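Local coordinates for protein polyhedrin (Operophtera brumata cypovirus 19, PDB 5A99) that probably assembles into the crystalline occlusion bodies, called polyhedra, in which this insect cypovirus embeds its particles, at residues A220-D224 with E225-V229; A197-N201 with G202-Y206; S82-R85 with H86-G90; L39-K42 with D43-Q47. One frame throughout, in Å; residues are numbered along the deposited sequence.

In the fold
From the N terminus, contact 4 (39-47) comes first and turns the hairpin between strands 33-40 and 46-53. Contact 3 (82-90) closes no loop; it lies within helix 81-92, its centre about 21 Å from that of contact 4. Contact 2 (197-206) folds the loop after strand 184-190 into helix 205-210, and contact 1 (220-229) bends strand 218-222 into helix 225-236. All four follow in series, none nesting or crossing. Contacts 1 and 4 nevertheless meet, because their strands are neighbours in the six-stranded sheet: Y222 N probably hydrogen-bonds L46 O at 2.9 Å. Contact 2 lies across the chain's centre from both, and contacts 2 and 3 each touch the third subunit.

Contact 1 of 4, residues A220-D224 with E225-V229; sequences AHYDD and EETSV
E225 O, in the first turn of helix 225-236, takes two donors, V229 N and S228 OG, the hydroxyl oxygen lying 2.6 Å from E225 O. One residue earlier, D224 OD1 caps the start of the helix: T227 N donates to it at 3.1 Å, nearly in line with the carboxylate C-O bond, and E226 N comes within 3.0 Å of D224 OD1. This is the N-cap of the helix. With chi1 at 71°, CG of D224 sits between its own backbone N and carbonyl carbon, which folds the carboxylate back over the open amides of the first turn. Its negative charge there would probably suit the helix dipole. The main chain adds the first helical bond, S228 N to D224 O at 3.3 Å.

The apolar half of the contact belongs to Y222. S228 CA rests over one face of its ring in a CH-pi contact, 4.0 Å from the centroid, while the methyl CG2 of T227 meets the ring edge near its plane, 3.7 Å from Y222 CD1. D223 CB also lies against T227 OG1.

Y222 OH hydrogen-bonds S93 of the second subunit, and the E225 carboxylate binds Y240 OH and K243 N. Strand 218-222, an outermost strand of the six-stranded sheet within this chain, leads through D223 and D224 into helix 225-236, with Y222 and S228 both packed on strand 46-53.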
loop_
_atom_site.group_PDB
_atom_site.type_symbol
_atom_site.label_atom_id
_atom_site.label_comp_id
_atom_site.label_asym_id
_atom_site.label_seq_id
_atom_site.Cartn_x
_atom_site.Cartn_y
_atom_site.Cartn_z
ATOM N N ALA A 220 5.347 -1.311 -16.221
ATOM C CA ALA A 220 5.423 -1.546 -17.666
ATOM C C ALA A 220 6.703 -2.280 -18.022
ATOM O O ALA A 220 7.732 -2.083 -17.385
ATOM C CB ALA A 220 5.354 -0.235 -18.437
ATOM N N HIS A 221 6.626 -3.105 -19.063
ATOM C CA HIS A 221 7.761 -3.874 -19.555
ATOM C C HIS A 221 7.967 -3.576 -21.044
ATOM O O HIS A 221 7.054 -3.754 -21.858
ATOM C CB HIS A 221 7.497 -5.367 -19.316
ATOM C CG HIS A 221 8.670 -6.255 -19.608
ATOM N ND1 HIS A 221 9.949 -5.777 -19.776
ATOM C CD2 HIS A 221 8.747 -7.600 -19.751
ATOM C CE1 HIS A 221 10.765 -6.789 -20.024
ATOM N NE2 HIS A 221 10.060 -7.904 -20.011
ATOM N N TYR A 222 9.160 -3.098 -21.389
ATOM C CA TYR A 222 9.484 -2.736 -22.774
ATOM C C TYR A 222 10.673 -3.538 -23.307
ATOM O O TYR A 222 11.646 -3.799 -22.585
ATOM C CB TYR A 222 9.741 -1.222 -22.909
ATOM C CG TYR A 222 8.457 -0.425 -22.946
ATOM C CD1 TYR A 222 7.702 -0.345 -24.118
ATOM C CD2 TYR A 222 7.967 0.200 -21.804
ATOM C CE1 TYR A 222 6.505 0.356 -24.157
ATOM C CE2 TYR A 222 6.759 0.911 -21.834
ATOM C CZ TYR A 222 6.039 0.983 -23.015
ATOM O OH TYR A 222 4.850 1.683 -23.071
ATOM N N ASP A 223 10.566 -3.927 -24.578
ATOM C CA ASP A 223 11.584 -4.720 -25.282
ATOM C C ASP A 223 13.015 -4.222 -25.005
ATOM O O ASP A 223 13.907 -5.007 -24.639
ATOM C CB ASP A 223 11.313 -4.675 -26.793
ATOM C CG ASP A 223 10.043 -5.406 -27.196
ATOM O OD1 ASP A 223 9.266 -5.829 -26.312
ATOM O OD2 ASP A 223 9.819 -5.551 -28.421
ATOM N N ASP A 224 13.228 -2.926 -25.222
ATOM C CA ASP A 224 14.469 -2.249 -24.845
ATOM C C ASP A 224 14.201 -0.757 -24.732
ATOM O O ASP A 224 13.057 -0.319 -24.835
ATOM C CB ASP A 224 15.616 -2.533 -25.823
ATOM C CG ASP A 224 15.443 -1.844 -27.184
ATOM O OD1 ASP A 224 14.571 -0.959 -27.348
ATOM O OD2 ASP A 224 16.213 -2.196 -28.105
ATOM N N GLU A 225 15.254 0.018 -24.506
ATOM C CA GLU A 225 15.103 1.441 -24.238
ATOM C C GLU A 225 14.438 2.216 -25.378
ATOM O O GLU A 225 13.575 3.053 -25.138
ATOM C CB GLU A 225 16.464 2.053 -23.947
ATOM C CG GLU A 225 16.391 3.526 -23.610
ATOM C CD GLU A 225 17.721 4.064 -23.146
ATOM O OE1 GLU A 225 18.662 4.052 -23.968
ATOM O OE2 GLU A 225 17.826 4.474 -21.967
ATOM N N GLU A 226 14.831 1.939 -26.620
ATOM C CA GLU A 226 14.232 2.641 -27.757
ATOM C C GLU A 226 12.727 2.382 -27.830
ATOM O O GLU A 226 11.947 3.283 -28.138
ATOM C CB GLU A 226 14.917 2.255 -29.069
ATOM C CG GLU A 226 14.248 2.809 -30.327
ATOM C CD GLU A 226 14.120 4.333 -30.347
ATOM O OE1 GLU A 226 14.665 5.001 -29.446
ATOM O OE2 GLU A 226 13.469 4.867 -31.277
ATOM N N THR A 227 12.310 1.161 -27.516
ATOM C CA THR A 227 10.888 0.851 -27.563
ATOM C C THR A 227 10.151 1.752 -26.578
ATOM O O THR A 227 9.124 2.328 -26.919
ATOM C CB THR A 227 10.587 -0.638 -27.271
ATOM O OG1 THR A 227 11.372 -1.469 -28.137
ATOM C CG2 THR A 227 9.122 -0.940 -27.498
ATOM N N SER A 228 10.694 1.886 -25.367
ATOM C CA SER A 228 10.106 2.759 -24.351
ATOM C C SER A 228 10.115 4.226 -24.793
ATOM O O SER A 228 9.149 4.946 -24.555
ATOM C CB SER A 228 10.810 2.603 -22.990
ATOM O OG SER A 228 12.102 3.174 -22.983
ATOM N N VAL A 229 11.192 4.658 -25.448
ATOM C CA VAL A 229 11.273 6.031 -25.956
ATOM C C VAL A 229 10.122 6.250 -26.938
ATOM O O VAL A 229 9.371 7.220 -26.828
ATOM C CB VAL A 229 12.657 6.332 -26.610
ATOM C CG1 VAL A 229 12.622 7.602 -27.444
ATOM C CG2 VAL A 229 13.749 6.422 -25.547
#

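Contact 2 of 4, residues A197-N201 with G202-Y206; sequences AGLYN and GENIY
Two tight bends run together here: a type I turn from G198 to N201, and a second bend in which N201 O accepts from both N204 N and I205 N, the latter at 3.0 Å. The side chain of N201 spans the second bend as an Asx turn. N204 N, 2.8 Å from N201 OD1, lies nearly on the extension of that side chain's C=O, though its N-H is bent away from the line (133°); E203 N donates to N201 OD1 at 2.9 Å from above the amide plane. A chi1 of 76° tucks CG between N201's own N and carbonyl carbon, which brings OD1 within range of both amides.

N204 works back the other way. Its ND2 donates to G198 O at 2.9 Å in a nearly straight bond (175°), and the acceptor lies in the plane of the N204 amide. G198 O is therefore gripped twice, by N204 ND2 and N201 N from opposite faces of its carbonyl plane. The planes of the two asparagine amides are almost parallel (8°). Away from them, I205 CD1 packs on Y200 CB at 4.1 Å.

Around the trimer, I205 packs on Y200 of the second subunit and Y200 on I205 of the third. This double turn joins the loop after strand 184-190 to helix 205-210, with L199 O taking T208 OG1 of that helix.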
loop_
_atom_site.group_PDB
_atom_site.type_symbol
_atom_site.label_atom_id
_atom_site.label_comp_id
_atom_site.label_asym_id
_atom_site.label_seq_id
_atom_site.Cartn_x
_atom_site.Cartn_y
_atom_site.Cartn_z
ATOM N N ALA A 197 1.599 28.733 3.606
ATOM C CA ALA A 197 0.551 27.781 3.957
ATOM C C ALA A 197 0.853 26.379 3.430
ATOM O O ALA A 197 0.737 26.111 2.229
ATOM C CB ALA A 197 -0.790 28.260 3.428
ATOM N N GLY A 198 1.236 25.490 4.339
ATOM C CA GLY A 198 1.602 24.138 3.976
ATOM C C GLY A 198 0.421 23.275 3.565
ATOM O O GLY A 198 -0.684 23.405 4.107
ATOM N N LEU A 199 0.674 22.376 2.618
ATOM C CA LEU A 199 -0.350 21.476 2.094
ATOM C C LEU A 199 -0.661 20.357 3.069
ATOM O O LEU A 199 -1.545 19.542 2.825
ATOM C CB LEU A 199 0.073 20.900 0.743
ATOM C CG LEU A 199 0.252 21.970 -0.337
ATOM C CD1 LEU A 199 0.387 21.339 -1.709
ATOM C CD2 LEU A 199 -0.901 22.989 -0.341
ATOM N N TYR A 200 0.059 20.329 4.183
ATOM C CA TYR A 200 -0.264 19.412 5.278
ATOM C C TYR A 200 -0.716 20.179 6.510
ATOM O O TYR A 200 -0.758 19.621 7.615
ATOM C CB TYR A 200 0.949 18.548 5.627
ATOM C CG TYR A 200 1.747 18.177 4.410
ATOM C CD1 TYR A 200 1.107 17.721 3.263
ATOM C CD2 TYR A 200 3.127 18.311 4.388
ATOM C CE1 TYR A 200 1.817 17.395 2.129
ATOM C CE2 TYR A 200 3.850 17.986 3.253
ATOM C CZ TYR A 200 3.179 17.529 2.122
ATOM O OH TYR A 200 3.859 17.199 0.976
ATOM N N ASN A 201 -1.073 21.453 6.338
ATOM C CA ASN A 201 -1.569 22.238 7.468
ATOM C C ASN A 201 -3.022 21.891 7.783
ATOM O O ASN A 201 -3.626 21.037 7.135
ATOM C CB ASN A 201 -1.410 23.751 7.237
ATOM C CG ASN A 201 -2.446 24.330 6.272
ATOM O OD1 ASN A 201 -3.366 23.641 5.805
ATOM N ND2 ASN A 201 -2.308 25.621 5.991
ATOM N N GLY A 202 -3.587 22.566 8.773
ATOM C CA GLY A 202 -4.929 22.255 9.234
ATOM C C GLY A 202 -5.993 22.233 8.154
ATOM O O GLY A 202 -6.909 21.414 8.208
ATOM N N GLU A 203 -5.873 23.121 7.168
ATOM C CA GLU A 203 -6.909 23.275 6.144
ATOM C C GLU A 203 -6.641 22.462 4.859
ATOM O O GLU A 203 -7.561 22.207 4.077
ATOM C CB GLU A 203 -7.124 24.763 5.811
ATOM C CG GLU A 203 -7.557 25.616 6.995
ATOM C CD GLU A 203 -6.408 25.910 7.949
ATOM O OE1 GLU A 203 -5.273 26.132 7.470
ATOM O OE2 GLU A 203 -6.632 25.910 9.179
ATOM N N ASN A 204 -5.399 22.027 4.657
ATOM C CA ASN A 204 -5.006 21.381 3.412
ATOM C C ASN A 204 -4.752 19.895 3.571
ATOM O O ASN A 204 -4.695 19.162 2.587
ATOM C CB ASN A 204 -3.749 22.041 2.861
ATOM C CG ASN A 204 -4.003 23.454 2.400
ATOM O OD1 ASN A 204 -5.034 23.742 1.783
ATOM N ND2 ASN A 204 -3.089 24.355 2.728
ATOM N N ILE A 205 -4.595 19.460 4.814
ATOM C CA ILE A 205 -4.279 18.066 5.102
ATOM C C ILE A 205 -5.365 17.102 4.603
ATOM O O ILE A 205 -5.057 15.995 4.149
ATOM C CB ILE A 205 -4.018 17.870 6.610
ATOM C CG1 ILE A 205 -3.547 16.439 6.907
ATOM C CG2 ILE A 205 -5.262 18.256 7.419
ATOM C CD1 ILE A 205 -2.256 16.053 6.224
ATOM N N TYR A 206 -6.630 17.517 4.662
ATOM C CA TYR A 206 -7.699 16.694 4.103
ATOM C C TYR A 206 -7.368 16.261 2.669
ATOM O O TYR A 206 -7.359 15.081 2.358
ATOM C CB TYR A 206 -9.051 17.433 4.126
ATOM C CG TYR A 206 -10.046 16.897 3.107
ATOM C CD1 TYR A 206 -10.525 15.597 3.202
ATOM C CD2 TYR A 206 -10.494 17.683 2.054
ATOM C CE1 TYR A 206 -11.431 15.093 2.281
ATOM C CE2 TYR A 206 -11.401 17.184 1.112
ATOM C CZ TYR A 206 -11.861 15.885 1.238
ATOM O OH TYR A 206 -12.753 15.382 0.326
#

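Contact 3 of 4, residues S82-R85 with H86-G90; sequences SELR and HLRDG
A chi1 of -62° puts CG of H86 opposite its own carbonyl carbon and swings the imidazole back along the alpha-helix 81-92, over the carbonyl of S82; at -71° the same torsion lays the D89 carboxylate against the carbonyl of R85. S82 O ends up 3.0 Å above the H86 ring plane, over its centre, while also accepting H86 N at 2.9 Å. Positive charge on that imidazole, if present, would probably ease the approach.

R85 is stretched out from CG to NE and crosses D89 at a slant. OD2 of D89 touches the aliphatic part, 3.8 Å from R85 CG, but lies 4.1 Å from R85 NE, beyond a salt bridge, with the guanidinium and carboxylate planes nearly perpendicular (82°). Any attraction between them is probably weak, and R85 also has long, weak ion pairs with D75, E76 and D223 of the third subunit.

On another side of the helix L84 CD1 meets L87 CD2 at 4.3 Å. R88 bends at chi3 and is held at its far end, NE by Y131 OH and NH1 by R72 O of the third subunit; nearer the backbone, its CG rests 3.4 Å from L84 O.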
loop_
_atom_site.group_PDB
_atom_site.type_symbol
_atom_site.label_atom_id
_atom_site.label_comp_id
_atom_site.label_asym_id
_atom_site.label_seq_id
_atom_site.Cartn_x
_atom_site.Cartn_y
_atom_site.Cartn_z
ATOM N N SER A 82 11.752 -23.568 -6.022
ATOM C CA SER A 82 12.780 -23.902 -5.060
ATOM C C SER A 82 14.058 -23.133 -5.329
ATOM O O SER A 82 14.683 -22.623 -4.398
ATOM C CB SER A 82 13.050 -25.399 -5.094
ATOM O OG SER A 82 11.965 -26.080 -4.490
ATOM N N GLU A 83 14.440 -23.063 -6.604
ATOM C CA GLU A 83 15.625 -22.323 -7.003
ATOM C C GLU A 83 15.513 -20.880 -6.552
ATOM O O GLU A 83 16.480 -20.303 -6.046
ATOM C CB GLU A 83 15.816 -22.358 -8.520
ATOM C CG GLU A 83 16.461 -23.622 -9.046
ATOM C CD GLU A 83 15.572 -24.844 -8.907
ATOM O OE1 GLU A 83 14.346 -24.672 -8.701
ATOM O OE2 GLU A 83 16.102 -25.976 -9.004
ATOM N N LEU A 84 14.337 -20.290 -6.742
ATOM C CA LEU A 84 14.159 -18.887 -6.387
ATOM C C LEU A 84 14.228 -18.736 -4.875
ATOM O O LEU A 84 14.813 -17.778 -4.370
ATOM C CB LEU A 84 12.838 -18.328 -6.932
ATOM C CG LEU A 84 12.528 -16.849 -6.657
ATOM C CD1 LEU A 84 13.657 -15.918 -7.118
ATOM C CD2 LEU A 84 11.219 -16.450 -7.324
ATOM N N ARG A 85 13.645 -19.689 -4.154
ATOM C CA ARG A 85 13.659 -19.627 -2.703
ATOM C C ARG A 85 15.105 -19.656 -2.191
ATOM O O ARG A 85 15.484 -18.883 -1.307
ATOM C CB ARG A 85 12.874 -20.789 -2.098
ATOM C CG ARG A 85 13.178 -21.008 -0.621
ATOM C CD ARG A 85 12.296 -22.066 0.008
ATOM N NE ARG A 85 12.472 -22.089 1.461
ATOM C CZ ARG A 85 11.916 -22.987 2.269
ATOM N NH1 ARG A 85 11.162 -23.946 1.767
ATOM N NH2 ARG A 85 12.120 -22.928 3.582
ATOM N N HIS A 86 15.900 -20.562 -2.746
ATOM C CA HIS A 86 17.282 -20.743 -2.312
ATOM C C HIS A 86 18.093 -19.478 -2.544
ATOM O O HIS A 86 18.920 -19.077 -1.717
ATOM C CB HIS A 86 17.933 -21.889 -3.088
ATOM C CG HIS A 86 17.276 -23.216 -2.879
ATOM N ND1 HIS A 86 16.433 -23.478 -1.818
ATOM C CD2 HIS A 86 17.328 -24.358 -3.608
ATOM C CE1 HIS A 86 15.996 -24.722 -1.904
ATOM N NE2 HIS A 86 16.526 -25.278 -2.978
ATOM N N LEU A 87 17.872 -18.879 -3.706
ATOM C CA LEU A 87 18.540 -17.641 -4.067
ATOM C C LEU A 87 18.260 -16.573 -3.008
ATOM O O LEU A 87 19.186 -15.961 -2.461
ATOM C CB LEU A 87 18.060 -17.188 -5.444
ATOM C CG LEU A 87 18.523 -15.793 -5.861
ATOM C CD1 LEU A 87 20.043 -15.718 -5.827
ATOM C CD2 LEU A 87 17.965 -15.431 -7.223
ATOM N N ARG A 88 16.983 -16.381 -2.696
ATOM C CA ARG A 88 16.574 -15.351 -1.753
ATOM C C ARG A 88 17.129 -15.625 -0.372
ATOM O O ARG A 88 17.586 -14.701 0.293
ATOM C CB ARG A 88 15.061 -15.250 -1.699
ATOM C CG ARG A 88 14.459 -14.676 -2.966
ATOM C CD ARG A 88 12.949 -14.736 -2.931
ATOM N NE ARG A 88 12.364 -13.590 -2.237
ATOM C CZ ARG A 88 11.060 -13.336 -2.184
ATOM N NH1 ARG A 88 10.187 -14.161 -2.766
ATOM N NH2 ARG A 88 10.628 -12.263 -1.543
ATOM N N ASP A 89 17.108 -16.899 0.034
ATOM C CA ASP A 89 17.721 -17.335 1.290
ATOM C C ASP A 89 19.133 -16.742 1.417
ATOM O O ASP A 89 19.481 -16.168 2.446
ATOM C CB ASP A 89 17.784 -18.874 1.378
ATOM C CG ASP A 89 16.415 -19.525 1.584
ATOM O OD1 ASP A 89 15.439 -18.813 1.896
ATOM O OD2 ASP A 89 16.330 -20.769 1.455
ATOM N N GLY A 90 19.932 -16.864 0.357
ATOM C CA GLY A 90 21.293 -16.328 0.347
ATOM C C GLY A 90 21.390 -14.811 0.295
ATOM O O GLY A 90 22.296 -14.217 0.894
#

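Contact 4 of 4, residues L39-K42 with D43-Q47; sequences LYMK and DSSLQ
The flat ring of Y40 runs alongside the branched end of L46, both side chains pointing the same way from the sheet: ring atom CD1 lies 3.6 Å from L46 CG, and CE1 3.7 Å from L46 CD2. At the far end of the ring, Y40 OH is fixed by Y240 OH and Q112 NE2. On the other face of the hairpin the amide of Q47 lies beside L39, with NE2 3.8 Å from the methyl CD1, while N70 ND2 donates to Q47 OE1.

Between these layers the backbones pair antiparallel. L39 and Q47 are a hydrogen-bonded pair, L39 N reaching Q47 O at 2.7 Å, and Y40 and L46 a non-hydrogen-bonded one. The chain reverses through a type I turn from M41 to S44 followed by a G1 beta bulge: M41 O accepts S44 N, M41 N donates to S45 O at 2.9 Å, and S44 takes the positive phi (73°) that the bulge needs. D43 forms an Asx turn, its OD1 accepting S45 N at 2.9 Å from above the carboxylate plane. M41 CB lies 3.6 Å from D43 OD1.

Strand 33-40 pairs on its other edge with strand 110-116, strand 46-53 with strand 218-222, and helix 225-236 lies against the Y40 and L46 face through E225, which touches both, and S228, which touches L46.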
loop_
_atom_site.group_PDB
_atom_site.type_symbol
_atom_site.label_atom_id
_atom_site.label_comp_id
_atom_site.label_asym_id
_atom_site.label_seq_id
_atom_site.Cartn_x
_atom_site.Cartn_y
_atom_site.Cartn_z
ATOM N N LEU A 39 14.182 0.309 -14.504
ATOM C CA LEU A 39 15.129 -0.770 -14.243
ATOM C C LEU A 39 15.587 -1.405 -15.544
ATOM O O LEU A 39 14.775 -1.888 -16.333
ATOM C CB LEU A 39 14.482 -1.814 -13.335
ATOM C CG LEU A 39 13.948 -1.194 -12.041
ATOM C CD1 LEU A 39 13.051 -2.140 -11.275
ATOM C CD2 LEU A 39 15.118 -0.747 -11.181
ATOM N N TYR A 40 16.893 -1.382 -15.767
ATOM C CA TYR A 40 17.464 -1.970 -16.961
ATOM C C TYR A 40 17.897 -3.383 -16.646
ATOM O O TYR A 40 18.770 -3.617 -15.812
ATOM C CB TYR A 40 18.622 -1.115 -17.461
ATOM C CG TYR A 40 18.204 0.322 -17.658
ATOM C CD1 TYR A 40 17.607 0.743 -18.845
ATOM C CD2 TYR A 40 18.368 1.251 -16.640
ATOM C CE1 TYR A 40 17.210 2.058 -19.015
ATOM C CE2 TYR A 40 17.978 2.560 -16.801
ATOM C CZ TYR A 40 17.397 2.958 -17.986
ATOM O OH TYR A 40 17.003 4.262 -18.141
ATOM N N MET A 41 17.259 -4.325 -17.320
ATOM C CA MET A 41 17.396 -5.725 -16.972
ATOM C C MET A 41 18.536 -6.372 -17.768
ATOM O O MET A 41 19.150 -5.753 -18.649
ATOM C CB MET A 41 16.057 -6.451 -17.195
ATOM C CG MET A 41 14.826 -5.753 -16.569
ATOM S SD MET A 41 14.931 -5.228 -14.834
ATOM C CE MET A 41 14.971 -6.826 -14.035
ATOM N N LYS A 42 18.823 -7.620 -17.443
ATOM C CA LYS A 42 19.989 -8.310 -17.979
ATOM C C LYS A 42 19.816 -8.682 -19.461
ATOM O O LYS A 42 20.792 -8.972 -20.158
ATOM C CB LYS A 42 20.297 -9.532 -17.109
ATOM C CG LYS A 42 20.737 -9.134 -15.707
ATOM C CD LYS A 42 21.082 -10.308 -14.795
ATOM C CE LYS A 42 21.821 -9.805 -13.550
ATOM N NZ LYS A 42 22.222 -10.862 -12.604
ATOM N N ASP A 43 18.581 -8.628 -19.956
ATOM C CA ASP A 43 18.335 -8.869 -21.381
ATOM C C ASP A 43 18.188 -7.560 -22.159
ATOM O O ASP A 43 17.786 -7.548 -23.334
ATOM C CB ASP A 43 17.104 -9.765 -21.570
ATOM C CG ASP A 43 15.825 -9.159 -21.002
ATOM O OD1 ASP A 43 15.867 -8.062 -20.391
ATOM O OD2 ASP A 43 14.765 -9.807 -21.146
ATOM N N SER A 44 18.518 -6.468 -21.473
ATOM C CA SER A 44 18.382 -5.102 -21.986
ATOM C C SER A 44 16.954 -4.593 -22.074
ATOM O O SER A 44 16.731 -3.460 -22.515
ATOM C CB SER A 44 19.074 -4.932 -23.340
ATOM O OG SER A 44 20.473 -4.969 -23.174
ATOM N N SER A 45 15.992 -5.407 -21.647
ATOM C CA SER A 45 14.615 -4.942 -21.543
ATOM C C SER A 45 14.516 -3.958 -20.377
ATOM O O SER A 45 15.386 -3.930 -19.499
ATOM C CB SER A 45 13.637 -6.119 -21.382
ATOM O OG SER A 45 13.638 -6.663 -20.069
ATOM N N LEU A 46 13.477 -3.126 -20.387
ATOM C CA LEU A 46 13.236 -2.199 -19.290
ATOM C C LEU A 46 11.986 -2.576 -18.528
ATOM O O LEU A 46 10.954 -2.917 -19.119
ATOM C CB LEU A 46 13.043 -0.764 -19.798
ATOM C CG LEU A 46 14.269 0.094 -20.087
ATOM C CD1 LEU A 46 15.079 -0.510 -21.242
ATOM C CD2 LEU A 46 13.838 1.519 -20.404
ATOM N N GLN A 47 12.082 -2.478 -17.210
ATOM C CA GLN A 47 10.905 -2.450 -16.370
ATOM C C GLN A 47 10.750 -1.029 -15.818
ATOM O O GLN A 47 11.648 -0.501 -15.164
ATOM C CB GLN A 47 11.010 -3.459 -15.232
ATOM C CG GLN A 47 9.797 -3.441 -14.328
ATOM C CD GLN A 47 9.735 -4.625 -13.390
ATOM O OE1 GLN A 47 8.691 -5.259 -13.251
ATOM N NE2 GLN A 47 10.847 -4.920 -12.730
#